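Local coordinates for protein putative NAD dependent dehydrogenase (PDB 6NOR) that binds NAD and probably acts as an NAD-dependent oxidoreductase in the biosynthesis of the antibiotic gentamicin, at residues Met21-Gly26 and Ala323-Arg328; Leu25-Val30 and Val49-Val54; Glu79-Asp84 and Ile106-Asn111; Tyr147-Val152 and Trp307-Gly312; Leu198-Val203 and Ala339-Leu344. One frame throughout, in Å; residues are numbered along the deposited sequence.

Contact 1. Residues Met21-Gly26 and Ala323-Arg328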
# COMPACT_ATOMS: atom_id res chain seq x y z
N MET A 21 -36.52 -10.08 -15.20
CA MET A 21 -37.32 -8.87 -15.49
C MET A 21 -38.77 -8.77 -14.99
O MET A 21 -39.29 -7.70 -14.71
CB MET A 21 -37.36 -8.67 -17.01
N VAL A 22 -39.39 -9.92 -14.88
CA VAL A 22 -40.77 -10.06 -15.24
C VAL A 22 -41.84 -9.98 -14.15
O VAL A 22 -42.99 -9.73 -14.47
CB VAL A 22 -40.87 -11.38 -15.94
CG1 VAL A 22 -40.33 -11.23 -17.35
CG2 VAL A 22 -39.97 -12.29 -15.22
N GLU A 23 -41.49 -10.15 -12.88
CA GLU A 23 -42.50 -10.04 -11.85
C GLU A 23 -42.65 -8.55 -11.60
O GLU A 23 -41.80 -7.78 -12.02
CB GLU A 23 -42.10 -10.82 -10.60
CG GLU A 23 -42.35 -12.31 -10.79
CD GLU A 23 -41.91 -13.15 -9.60
OE1 GLU A 23 -40.69 -13.16 -9.33
OE2 GLU A 23 -42.76 -13.81 -8.96
N ARG A 24 -43.74 -8.12 -10.97
CA ARG A 24 -43.85 -6.71 -10.66
C ARG A 24 -44.17 -6.52 -9.20
O ARG A 24 -45.13 -7.06 -8.68
CB ARG A 24 -44.88 -6.03 -11.54
CG ARG A 24 -44.38 -5.75 -12.95
CD ARG A 24 -43.08 -4.95 -12.96
NE ARG A 24 -43.34 -3.52 -13.03
CZ ARG A 24 -42.41 -2.59 -13.23
NH1 ARG A 24 -41.14 -2.94 -13.38
NH2 ARG A 24 -42.76 -1.32 -13.27
N LEU A 25 -43.32 -5.76 -8.53
CA LEU A 25 -43.50 -5.55 -7.11
C LEU A 25 -43.62 -4.08 -6.85
O LEU A 25 -42.69 -3.32 -7.10
CB LEU A 25 -42.34 -6.15 -6.32
CG LEU A 25 -42.43 -6.04 -4.80
CD1 LEU A 25 -43.43 -7.04 -4.23
CD2 LEU A 25 -41.06 -6.23 -4.19
N GLY A 26 -44.77 -3.67 -6.35
CA GLY A 26 -45.02 -2.28 -6.05
C GLY A 26 -44.33 -1.94 -4.74
O GLY A 26 -44.46 -2.67 -3.76
N ALA A 323 -36.55 -12.52 -1.71
CA ALA A 323 -37.25 -13.13 -0.58
C ALA A 323 -38.75 -12.88 -0.67
O ALA A 323 -39.54 -13.78 -0.44
CB ALA A 323 -36.71 -12.60 0.74
N VAL A 324 -39.14 -11.66 -1.01
CA VAL A 324 -40.55 -11.32 -1.13
C VAL A 324 -41.23 -12.01 -2.33
O VAL A 324 -42.28 -12.62 -2.18
CB VAL A 324 -40.74 -9.81 -1.26
CG1 VAL A 324 -42.15 -9.49 -1.71
CG2 VAL A 324 -40.42 -9.13 0.05
N LEU A 325 -40.60 -11.93 -3.50
CA LEU A 325 -41.19 -12.42 -4.74
C LEU A 325 -41.09 -13.93 -4.94
O LEU A 325 -41.99 -14.55 -5.51
CB LEU A 325 -40.55 -11.73 -5.94
CG LEU A 325 -41.02 -10.30 -6.19
CD1 LEU A 325 -40.37 -9.72 -7.42
CD2 LEU A 325 -42.52 -10.31 -6.34
N ASP A 326 -39.99 -14.52 -4.49
CA ASP A 326 -39.70 -15.92 -4.79
C ASP A 326 -39.52 -16.75 -3.53
O ASP A 326 -39.12 -17.91 -3.61
CB ASP A 326 -38.43 -16.05 -5.65
CG ASP A 326 -38.49 -15.25 -6.94
OD1 ASP A 326 -39.56 -15.27 -7.59
OD2 ASP A 326 -37.48 -14.60 -7.30
N GLY A 327 -39.81 -16.17 -2.37
CA GLY A 327 -39.65 -16.88 -1.11
C GLY A 327 -38.25 -17.40 -0.83
O GLY A 327 -38.06 -18.27 0.02
N ARG A 328 -37.25 -16.86 -1.53
CA ARG A 328 -35.86 -17.26 -1.29
C ARG A 328 -35.35 -16.81 0.09
O ARG A 328 -35.18 -15.62 0.31
CB ARG A 328 -34.97 -16.70 -2.40
CG ARG A 328 -33.54 -17.15 -2.31
CD ARG A 328 -32.63 -16.12 -2.96
NE ARG A 328 -31.26 -16.26 -2.48
CZ ARG A 328 -30.31 -15.36 -2.68
NH1 ARG A 328 -30.58 -14.25 -3.34
NH2 ARG A 328 -29.08 -15.57 -2.21

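Contact 2. Residues Leu25-Val30 and Val49-Val54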
# COMPACT_ATOMS: atom_id res chain seq x y z
N LEU A 25 -43.32 -5.76 -8.53
CA LEU A 25 -43.50 -5.55 -7.11
C LEU A 25 -43.62 -4.08 -6.85
O LEU A 25 -42.69 -3.32 -7.10
CB LEU A 25 -42.34 -6.15 -6.32
CG LEU A 25 -42.43 -6.04 -4.80
CD1 LEU A 25 -43.43 -7.04 -4.23
CD2 LEU A 25 -41.06 -6.23 -4.19
N GLY A 26 -44.77 -3.67 -6.35
CA GLY A 26 -45.02 -2.28 -6.05
C GLY A 26 -44.33 -1.94 -4.74
O GLY A 26 -44.46 -2.67 -3.76
N VAL A 27 -43.61 -0.81 -4.74
CA VAL A 27 -42.78 -0.43 -3.61
C VAL A 27 -43.12 0.98 -3.12
O VAL A 27 -43.39 1.87 -3.92
CB VAL A 27 -41.31 -0.49 -4.00
CG1 VAL A 27 -40.41 -0.13 -2.82
CG2 VAL A 27 -40.97 -1.86 -4.53
N ALA A 28 -43.14 1.16 -1.80
CA ALA A 28 -43.13 2.51 -1.23
C ALA A 28 -41.82 2.77 -0.50
O ALA A 28 -41.28 1.89 0.16
CB ALA A 28 -44.30 2.72 -0.30
N VAL A 29 -41.32 3.99 -0.62
CA VAL A 29 -40.13 4.40 0.11
C VAL A 29 -40.53 5.46 1.10
O VAL A 29 -41.14 6.45 0.74
CB VAL A 29 -39.04 4.92 -0.84
CG1 VAL A 29 -37.91 5.56 -0.06
CG2 VAL A 29 -38.50 3.80 -1.70
N VAL A 30 -40.21 5.24 2.37
CA VAL A 30 -40.57 6.16 3.44
C VAL A 30 -39.30 6.82 3.93
O VAL A 30 -38.39 6.16 4.40
CB VAL A 30 -41.25 5.45 4.61
CG1 VAL A 30 -41.75 6.48 5.64
CG2 VAL A 30 -42.38 4.55 4.12
N VAL A 49 -39.21 -4.19 -10.15
CA VAL A 49 -39.70 -3.24 -9.16
C VAL A 49 -40.46 -2.05 -9.74
O VAL A 49 -40.02 -1.40 -10.67
CB VAL A 49 -38.53 -2.70 -8.30
CG1 VAL A 49 -38.89 -1.39 -7.61
CG2 VAL A 49 -38.16 -3.74 -7.28
N ASP A 50 -41.62 -1.80 -9.16
CA ASP A 50 -42.41 -0.62 -9.48
C ASP A 50 -42.45 0.33 -8.28
O ASP A 50 -43.16 0.07 -7.31
CB ASP A 50 -43.82 -1.05 -9.89
CG ASP A 50 -44.70 0.12 -10.29
OD1 ASP A 50 -44.15 1.20 -10.61
OD2 ASP A 50 -45.94 -0.03 -10.27
N LEU A 51 -41.68 1.41 -8.33
CA LEU A 51 -41.67 2.42 -7.27
C LEU A 51 -42.90 3.29 -7.39
O LEU A 51 -42.98 4.15 -8.25
CB LEU A 51 -40.41 3.30 -7.32
CG LEU A 51 -40.38 4.41 -6.25
CD1 LEU A 51 -40.44 3.84 -4.84
CD2 LEU A 51 -39.20 5.35 -6.39
N ARG A 52 -43.86 3.06 -6.51
CA ARG A 52 -45.15 3.75 -6.60
C ARG A 52 -45.23 4.99 -5.74
O ARG A 52 -45.80 6.01 -6.15
CB ARG A 52 -46.26 2.78 -6.25
CG ARG A 52 -46.25 1.56 -7.15
CD ARG A 52 -47.44 0.66 -6.89
NE ARG A 52 -48.71 1.35 -7.06
CZ ARG A 52 -49.35 1.47 -8.22
NH1 ARG A 52 -48.83 0.94 -9.32
NH2 ARG A 52 -50.51 2.12 -8.28
N TRP A 53 -44.64 4.94 -4.55
CA TRP A 53 -44.76 6.03 -3.60
C TRP A 53 -43.44 6.39 -2.94
O TRP A 53 -42.65 5.51 -2.62
CB TRP A 53 -45.78 5.68 -2.52
CG TRP A 53 -47.20 5.53 -2.98
CD1 TRP A 53 -47.80 4.39 -3.40
CD2 TRP A 53 -48.20 6.56 -3.04
NE1 TRP A 53 -49.11 4.64 -3.72
CE2 TRP A 53 -49.38 5.96 -3.51
CE3 TRP A 53 -48.20 7.93 -2.75
CZ2 TRP A 53 -50.56 6.68 -3.70
CZ3 TRP A 53 -49.39 8.64 -2.92
CH2 TRP A 53 -50.55 8.02 -3.39
N VAL A 54 -43.22 7.69 -2.78
CA VAL A 54 -42.29 8.26 -1.84
C VAL A 54 -43.12 8.91 -0.73
O VAL A 54 -43.97 9.75 -1.01
CB VAL A 54 -41.37 9.31 -2.49
CG1 VAL A 54 -40.45 9.92 -1.46
CG2 VAL A 54 -40.55 8.68 -3.58

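Contact 3. Residues Glu79-Asp84 and Ile106-Asn111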
# COMPACT_ATOMS: atom_id res chain seq x y z
N GLU A 79 -51.79 6.86 2.97
CA GLU A 79 -52.18 6.99 1.59
C GLU A 79 -51.50 5.90 0.75
O GLU A 79 -52.13 5.24 -0.07
CB GLU A 79 -51.86 8.39 1.06
CG GLU A 79 -52.40 8.64 -0.33
CD GLU A 79 -52.29 10.08 -0.77
OE1 GLU A 79 -52.82 10.41 -1.85
OE2 GLU A 79 -51.66 10.88 -0.06
N ALA A 80 -50.20 5.69 0.99
CA ALA A 80 -49.44 4.68 0.27
C ALA A 80 -49.90 3.28 0.62
O ALA A 80 -49.87 2.39 -0.22
CB ALA A 80 -47.94 4.83 0.57
N LEU A 81 -50.32 3.09 1.87
CA LEU A 81 -50.75 1.78 2.32
C LEU A 81 -52.19 1.50 1.85
O LEU A 81 -52.67 0.38 1.95
CB LEU A 81 -50.68 1.69 3.84
CG LEU A 81 -49.27 1.64 4.45
CD1 LEU A 81 -49.31 1.77 5.97
CD2 LEU A 81 -48.53 0.36 4.04
N ALA A 82 -52.86 2.52 1.34
CA ALA A 82 -54.20 2.34 0.80
C ALA A 82 -54.10 1.86 -0.64
O ALA A 82 -55.09 1.46 -1.25
CB ALA A 82 -54.99 3.62 0.88
N ASP A 83 -52.89 1.90 -1.18
CA ASP A 83 -52.60 1.41 -2.51
C ASP A 83 -52.34 -0.08 -2.43
O ASP A 83 -51.31 -0.50 -1.94
CB ASP A 83 -51.40 2.16 -3.08
CG ASP A 83 -51.07 1.76 -4.52
OD1 ASP A 83 -51.47 0.66 -4.96
OD2 ASP A 83 -50.37 2.55 -5.19
N ASP A 84 -53.27 -0.87 -2.94
CA ASP A 84 -53.14 -2.32 -2.89
C ASP A 84 -51.95 -2.90 -3.67
O ASP A 84 -51.57 -4.04 -3.45
CB ASP A 84 -54.43 -2.96 -3.41
CG ASP A 84 -55.59 -2.82 -2.42
OD1 ASP A 84 -55.32 -2.44 -1.26
OD2 ASP A 84 -56.75 -3.09 -2.80
N ILE A 106 -46.23 -3.53 8.81
CA ILE A 106 -46.43 -4.93 9.07
C ILE A 106 -47.89 -5.24 9.37
O ILE A 106 -48.43 -6.23 8.91
CB ILE A 106 -45.53 -5.39 10.22
CG1 ILE A 106 -44.09 -5.48 9.73
CG2 ILE A 106 -45.99 -6.73 10.78
CD1 ILE A 106 -43.08 -5.67 10.83
N ALA A 107 -48.54 -4.38 10.14
CA ALA A 107 -49.93 -4.61 10.52
C ALA A 107 -50.84 -4.53 9.29
O ALA A 107 -51.88 -5.19 9.23
CB ALA A 107 -50.36 -3.63 11.58
N ALA A 108 -50.43 -3.74 8.30
CA ALA A 108 -51.18 -3.59 7.06
C ALA A 108 -50.85 -4.70 6.08
O ALA A 108 -51.28 -4.69 4.94
CB ALA A 108 -50.89 -2.23 6.42
N GLY A 109 -50.04 -5.65 6.54
CA GLY A 109 -49.73 -6.85 5.78
C GLY A 109 -48.71 -6.67 4.67
O GLY A 109 -48.73 -7.38 3.69
N ARG A 110 -47.81 -5.71 4.84
CA ARG A 110 -46.77 -5.47 3.85
C ARG A 110 -45.39 -5.94 4.28
O ARG A 110 -45.04 -5.89 5.46
CB ARG A 110 -46.70 -3.99 3.53
CG ARG A 110 -47.42 -3.61 2.29
CD ARG A 110 -48.91 -3.72 2.47
NE ARG A 110 -49.57 -2.85 1.51
CZ ARG A 110 -50.80 -2.38 1.65
NH1 ARG A 110 -51.51 -2.71 2.70
NH2 ARG A 110 -51.30 -1.57 0.73
N ASN A 111 -44.61 -6.39 3.31
CA ASN A 111 -43.21 -6.69 3.55
C ASN A 111 -42.45 -5.41 3.79
O ASN A 111 -42.83 -4.36 3.27
CB ASN A 111 -42.61 -7.44 2.37
CG ASN A 111 -43.39 -8.68 2.03
OD1 ASN A 111 -43.13 -9.76 2.56
ND2 ASN A 111 -44.36 -8.53 1.14

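Contact 4. Residues Tyr147-Val152 and Trp307-Gly312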
# COMPACT_ATOMS: atom_id res chain seq x y z
N TYR A 147 -23.03 -7.71 2.62
CA TYR A 147 -23.31 -8.12 1.24
C TYR A 147 -22.30 -7.54 0.26
O TYR A 147 -22.38 -7.78 -0.93
CB TYR A 147 -24.72 -7.71 0.77
CG TYR A 147 -25.88 -8.21 1.58
CD1 TYR A 147 -26.34 -7.50 2.67
CD2 TYR A 147 -26.57 -9.37 1.23
CE1 TYR A 147 -27.42 -7.93 3.43
CE2 TYR A 147 -27.67 -9.82 1.98
CZ TYR A 147 -28.08 -9.08 3.09
OH TYR A 147 -29.15 -9.46 3.85
N ALA A 148 -21.39 -6.72 0.77
CA ALA A 148 -20.37 -6.12 -0.07
C ALA A 148 -19.47 -7.21 -0.65
O ALA A 148 -18.92 -8.02 0.08
CB ALA A 148 -19.54 -5.10 0.73
N PRO A 149 -19.33 -7.22 -1.97
CA PRO A 149 -18.61 -8.23 -2.75
C PRO A 149 -17.22 -8.53 -2.19
O PRO A 149 -16.81 -9.69 -2.05
CB PRO A 149 -18.50 -7.59 -4.13
CG PRO A 149 -19.63 -6.62 -4.18
CD PRO A 149 -19.81 -6.11 -2.81
N LYS A 150 -16.49 -7.48 -1.85
CA LYS A 150 -15.17 -7.61 -1.27
C LYS A 150 -15.19 -8.31 0.07
O LYS A 150 -14.34 -9.16 0.34
CB LYS A 150 -14.52 -6.22 -1.14
CG LYS A 150 -13.14 -6.23 -0.59
CD LYS A 150 -12.58 -4.83 -0.51
CE LYS A 150 -12.68 -4.14 -1.85
NZ LYS A 150 -12.08 -2.82 -1.77
N PHE A 151 -16.15 -7.96 0.93
CA PHE A 151 -16.26 -8.56 2.25
C PHE A 151 -16.77 -9.99 2.19
O PHE A 151 -16.39 -10.81 2.99
CB PHE A 151 -17.17 -7.70 3.14
CG PHE A 151 -16.53 -6.41 3.60
CD1 PHE A 151 -15.18 -6.20 3.47
CD2 PHE A 151 -17.30 -5.41 4.13
CE1 PHE A 151 -14.60 -5.00 3.89
CE2 PHE A 151 -16.74 -4.22 4.55
CZ PHE A 151 -15.38 -4.01 4.43
N VAL A 152 -17.63 -10.29 1.23
CA VAL A 152 -18.09 -11.65 1.02
C VAL A 152 -16.92 -12.56 0.67
O VAL A 152 -16.75 -13.62 1.26
CB VAL A 152 -19.15 -11.70 -0.10
CG1 VAL A 152 -19.43 -13.12 -0.49
CG2 VAL A 152 -20.43 -11.03 0.37
N TRP A 307 -19.52 3.09 -5.72
CA TRP A 307 -19.61 3.07 -4.27
C TRP A 307 -20.88 2.38 -3.77
O TRP A 307 -20.87 1.73 -2.73
CB TRP A 307 -19.48 4.49 -3.70
CG TRP A 307 -20.65 5.40 -3.87
CD1 TRP A 307 -20.86 6.30 -4.89
CD2 TRP A 307 -21.75 5.55 -2.98
NE1 TRP A 307 -22.04 6.97 -4.69
CE2 TRP A 307 -22.60 6.54 -3.52
CE3 TRP A 307 -22.10 4.94 -1.77
CZ2 TRP A 307 -23.79 6.92 -2.90
CZ3 TRP A 307 -23.28 5.32 -1.16
CH2 TRP A 307 -24.12 6.29 -1.73
N ILE A 308 -21.97 2.47 -4.52
CA ILE A 308 -23.22 1.85 -4.11
C ILE A 308 -23.17 0.34 -4.19
O ILE A 308 -23.47 -0.35 -3.23
CB ILE A 308 -24.39 2.36 -4.95
CG1 ILE A 308 -24.57 3.86 -4.75
CG2 ILE A 308 -25.64 1.62 -4.57
CD1 ILE A 308 -25.79 4.45 -5.48
N ARG A 309 -22.77 -0.19 -5.34
CA ARG A 309 -22.59 -1.62 -5.47
C ARG A 309 -21.51 -2.16 -4.53
O ARG A 309 -21.66 -3.21 -3.92
CB ARG A 309 -22.24 -1.97 -6.91
CG ARG A 309 -22.27 -3.45 -7.19
CD ARG A 309 -21.88 -3.74 -8.64
NE ARG A 309 -22.19 -5.12 -8.95
CZ ARG A 309 -21.44 -6.16 -8.61
NH1 ARG A 309 -20.29 -5.97 -7.97
NH2 ARG A 309 -21.82 -7.39 -8.91
N ASN A 310 -20.40 -1.45 -4.42
CA ASN A 310 -19.31 -1.94 -3.61
C ASN A 310 -19.59 -1.87 -2.12
O ASN A 310 -18.98 -2.60 -1.36
CB ASN A 310 -18.03 -1.19 -3.96
CG ASN A 310 -17.34 -1.78 -5.16
OD1 ASN A 310 -17.45 -2.96 -5.40
ND2 ASN A 310 -16.61 -0.96 -5.90
N SER A 311 -20.54 -1.05 -1.69
CA SER A 311 -20.95 -1.03 -0.29
C SER A 311 -21.96 -2.11 0.04
O SER A 311 -22.33 -2.28 1.19
CB SER A 311 -21.56 0.32 0.11
OG SER A 311 -20.61 1.38 0.07
N GLY A 312 -22.44 -2.82 -0.98
CA GLY A 312 -23.37 -3.91 -0.79
C GLY A 312 -24.86 -3.62 -0.96
O GLY A 312 -25.67 -4.53 -0.79
O HOH W 1 -16.93 -4.49 -2.20

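Contact 5. Residues Leu198-Val203 and Ala339-Leu344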
# COMPACT_ATOMS: atom_id res chain seq x y z
N LEU A 198 -22.51 3.67 13.49
CA LEU A 198 -21.43 2.94 12.85
C LEU A 198 -21.22 1.60 13.53
O LEU A 198 -20.87 0.61 12.90
CB LEU A 198 -20.12 3.73 12.87
CG LEU A 198 -20.18 5.14 12.29
CD1 LEU A 198 -18.85 5.83 12.42
CD2 LEU A 198 -20.61 5.13 10.84
N GLY A 199 -21.47 1.58 14.83
CA GLY A 199 -21.25 0.39 15.62
C GLY A 199 -22.20 -0.70 15.21
O GLY A 199 -21.88 -1.86 15.36
N TRP A 200 -23.37 -0.33 14.71
CA TRP A 200 -24.26 -1.33 14.14
C TRP A 200 -23.53 -2.20 13.13
O TRP A 200 -23.55 -3.42 13.21
CB TRP A 200 -25.48 -0.70 13.46
CG TRP A 200 -26.37 -1.77 12.90
CD1 TRP A 200 -26.20 -2.45 11.72
CD2 TRP A 200 -27.53 -2.32 13.51
NE1 TRP A 200 -27.18 -3.37 11.57
CE2 TRP A 200 -28.02 -3.31 12.66
CE3 TRP A 200 -28.21 -2.06 14.70
CZ2 TRP A 200 -29.15 -4.05 12.95
CZ3 TRP A 200 -29.33 -2.78 14.99
CH2 TRP A 200 -29.79 -3.77 14.11
N HIS A 201 -22.89 -1.56 12.16
CA HIS A 201 -22.17 -2.28 11.12
C HIS A 201 -20.98 -3.03 11.63
O HIS A 201 -20.71 -4.14 11.21
CB HIS A 201 -21.69 -1.32 10.06
CG HIS A 201 -22.79 -0.70 9.29
ND1 HIS A 201 -23.67 -1.44 8.53
CD2 HIS A 201 -23.16 0.59 9.13
CE1 HIS A 201 -24.52 -0.64 7.94
NE2 HIS A 201 -24.23 0.60 8.29
N ALA A 202 -20.24 -2.39 12.51
CA ALA A 202 -19.03 -3.00 12.99
C ALA A 202 -19.38 -4.30 13.72
O ALA A 202 -18.75 -5.32 13.52
CB ALA A 202 -18.26 -2.04 13.89
N VAL A 203 -20.43 -4.25 14.54
CA VAL A 203 -20.81 -5.43 15.31
C VAL A 203 -21.35 -6.53 14.40
O VAL A 203 -21.02 -7.68 14.56
CB VAL A 203 -21.83 -5.09 16.40
CG1 VAL A 203 -22.36 -6.36 17.02
CG2 VAL A 203 -21.18 -4.22 17.47
N ALA A 339 -29.45 -9.95 17.70
CA ALA A 339 -28.16 -10.13 18.33
C ALA A 339 -27.36 -8.82 18.33
O ALA A 339 -26.71 -8.50 19.31
CB ALA A 339 -27.39 -11.24 17.64
N VAL A 340 -27.43 -8.06 17.25
CA VAL A 340 -26.71 -6.78 17.18
C VAL A 340 -27.29 -5.79 18.18
O VAL A 340 -26.56 -5.10 18.88
CB VAL A 340 -26.75 -6.17 15.77
CG1 VAL A 340 -26.20 -4.77 15.80
CG2 VAL A 340 -25.98 -7.02 14.79
N VAL A 341 -28.62 -5.70 18.24
CA VAL A 341 -29.26 -4.74 19.12
C VAL A 341 -28.88 -4.98 20.59
O VAL A 341 -28.64 -4.04 21.33
CB VAL A 341 -30.82 -4.76 18.97
CG1 VAL A 341 -31.46 -3.89 20.02
CG2 VAL A 341 -31.23 -4.27 17.58
N GLU A 342 -28.81 -6.23 21.02
CA GLU A 342 -28.50 -6.46 22.42
C GLU A 342 -27.02 -6.26 22.71
O GLU A 342 -26.66 -5.84 23.81
CB GLU A 342 -28.95 -7.84 22.90
CG GLU A 342 -28.70 -8.97 21.97
CD GLU A 342 -29.69 -10.11 22.20
OE1 GLU A 342 -30.81 -9.83 22.67
OE2 GLU A 342 -29.35 -11.28 21.92
N THR A 343 -26.17 -6.52 21.73
CA THR A 343 -24.77 -6.19 21.89
C THR A 343 -24.59 -4.70 22.10
O THR A 343 -23.88 -4.29 23.01
CB THR A 343 -23.93 -6.62 20.69
OG1 THR A 343 -24.08 -8.03 20.49
CG2 THR A 343 -22.47 -6.33 21.00
N LEU A 344 -25.27 -3.88 21.31
CA LEU A 344 -25.14 -2.43 21.46
C LEU A 344 -25.71 -1.94 22.78
O LEU A 344 -25.17 -1.00 23.38
CB LEU A 344 -25.85 -1.69 20.32
CG LEU A 344 -25.30 -1.85 18.90
CD1 LEU A 344 -26.11 -1.00 17.93
CD2 LEU A 344 -23.85 -1.47 18.85

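Contact 1. Residues Met21-Gly26 and Ala323-Arg328
Glu23 and Leu325 make the closest backbone approach, their CA atoms 7.6 Å apart, where the residues leading into strand 25-30 run past the last turn of helix 313-326. Leu25 and Leu325 carry the apolar half of the contact. Leu25 swings CG anti to its amide nitrogen (chi1 -178°), and its CD1 then meets CG1 of Val324 at 3.7 Å, the two side chains crossing at about a right angle. The same CD1 lies 4.0 Å from CD2 of Leu325. Leu325 divides its branches: CD2 goes to Leu25, while CD1 rests 3.8 Å from CB of Glu23, whose chain slides past it in the opposite direction. Strand 25-30 is the first strand of the Rossmann fold, so the C-terminal end of helix 313-326, from far along the chain, is laid against the start of the nucleotide-binding domain. Arg87 and Phe88 of strand 86-91 also touch Leu25. Toward solvent the contact turns acidic. Glu23 OE1 comes to 3.0 Å from OD1 of Asp326, the two carboxylates nearly parallel, their planes 12° apart. Both atoms are acceptors on like charges, so their approach is probably unfavourable unless offset by neighbours; Arg48 offers Asp326 a weak, long ion pair.

Contact 2. Residues Leu25-Val30 and Val49-Val54
Val27 and Val49 touch on one face of two parallel strands, CG2 of the first lying 3.7 Å from CG1 of the second. Farther along this face CD1 of Leu51 reaches CG2 of Val29, also at 3.7 Å; Leu51 gets there with chi1 at 178°, which lays CG beside its own carbonyl carbon. The other face is thinner: CB of Ala28 meets CB of Trp53, and Gly26 lies beneath CD of Arg52, at 3.9 Å from the glycine CA, where a CB would clash. Backbone bonds fix this pairing. Asp50 N donates to Leu25 O, Val27 N to Asp50 O and Val29 N to Trp53 O. Between them a beta bulge shifts the register by one, and Val27 O takes Arg52 N at 2.9 Å, in the carbonyl plane, plus a weak bond from Trp53 N at 3.4 Å. The strands belong to the first beta-alpha-beta unit of the Rossmann fold, joined through helix 34-44; Val30, at the end of the first, touches NAD. Farther out, Arg52 NH1 bridges to Asp50 OD2 at 3.2 Å, while Asp83 takes Arg52 NE and Trp53 NE1. The bulged arginine is thus set between two carboxylates, which probably stabilise its positive charge.

Contact 3. Residues Glu79-Asp84 and Ile106-Asn111
A Schellman motif closes helix 98-107 of the Rossmann fold, with Gly109 at positive phi, and the arginine that follows reaches across to the turn after helix 77-81. Arg110 bends at chi2 (70°) and brings NH2 between two backbone carbonyls. Asp83 O is met at 2.9 Å by Arg110 NH2; it lies near the guanidinium plane, although the nitrogen stands above the plane of that carbonyl. The second bond, from NH2 to Leu81 O, is short at 2.7 Å but weak, its angle at hydrogen being only 123°. On its own side of the contact, NH1 donates to Ala108 O at 3.0 Å, while NE is taken by Val86 O. Leu81 adds apolar cover: CD2 sits over one face of the guanidinium toward its rim and lies 4.2 Å from CB of Ala108. Asp84 OD1 contributes charge alone, 4.6 Å from Arg110 NH2 and well out of the guanidinium plane. A leucine in place of Arg110 would probably leave the carbonyls of Leu81 and Asp83 without this donor, with little but apolar contact joining the turns. Both turns precede parallel strands of one sheet, 86-91 and 111-114, and Gln104 of helix 98-107 also touches Leu81, which thus packs on that helix as well as on the turn after it.

Contact 4. Residues Tyr147-Val152 and Trp307-Gly312
Pro149 lies against the backbone of Arg309 and Asn310, in the first turn of helix 149-157, for which Ala148 is the N-cap. Facing it, helix 307-310 closes in a Schellman motif at Gly312, which is also the N-cap of helix 313-326. The proline CB starts out toward the facing segment. CG comes next, 3.9 Å from Arg309 NH1 and much the same from Arg309 O, and the ring then folds back so that CD sits 3.6 Å from Arg309 O and 3.9 Å from Asn310 O. The arginine arrives stretched out, its chain extended from CG to NE, and carries its guanidinium on to a salt bridge with Glu306 of the second subunit. Trp305 of that subunit packs on Pro149 as well. Replacing Pro149 by alanine would remove CG and CD, and is likely to open a gap over the carbonyls of Arg309 and Asn310 and take away the packing on Arg309 NH1. Beside the proline, Ala148 CB presses to 3.3 Å on Asn310 O. Gly312 comes so near that its CA is 3.8 Å from Ala148 N; a CB there would clash. Asn144, which binds NAD, donates through ND2 to Ser311 O, placing this junction close to the cofactor site. A single water joins the two helices: it accepts from Lys150 N at 3.0 Å and donates to Asn310 O at 2.9 Å.

Contact 5. Residues Leu198-Val203 and Ala339-Leu344
Ala339 O is gripped twice by Thr343, whose OG1 at 2.9 Å and backbone N at 3.2 Å approach from opposite faces of the carbonyl plane. The side-chain bond pins the threonine, and its CG2 is turned to meet CG1 of Val203 tip to tip, 4.0 Å away. Across the rest of the contact the meeting is apolar. Trp200 gives the largest share of the surface: a chi1 of 180° swings the indole out to helix 334-353. Val340 stands at about a right angle to it and sets CG1 over the six-membered ring in a CH-pi contact, 3.6 Å from the centroid and 14° off the normal. Val341 CG2 comes instead at the edge, 3.5 Å from CZ3, so neighbouring valines hold the ring from above and from the rim. Of the Leu344 methyls, CD1 goes to Trp200 CE3 at 4.0 Å and CD2 lies near Gly199 O and CG2 of Val203. The axes of the segments 199-203 and 339-344 approach to 9.7 Å and cross at 117°. Cys249 of strand 246-252 touches Val203, while Ile215 and Val218 touch Thr343, so the helix pair lies on the large mixed sheet. On helix 199-209, His201 points away from this contact and touches NAD. Helices crossing steeply over an open sheet beside the cofactor fit the C-terminal domain of the GFO/IDH/MocA family.

Contacts 1, 2 and 3 cluster around the Rossmann sheet, contact 1 bringing helix 313-326 to it. Contacts 1 and 2 share Leu25 and Gly26, and their centres lie about 13 Å apart. Contact 2 is tied to contact 3, centres about 11 Å apart, through Asp83, whose OD2 is 2.8 Å from Arg52 NE in a salt bridge. Contact 1 touches contact 3 where Val324 packs on Asn111. Contacts 4 and 5 lie farther off, more than 20 Å from contact 2 between centres and about 19 Å from each other; along the chain their segments alternate. NAD spans the two groups: it touches Val30 of contact 2 and His201 of contact 5, while the side chain of Ser311 of contact 4 is about 7 Å from it.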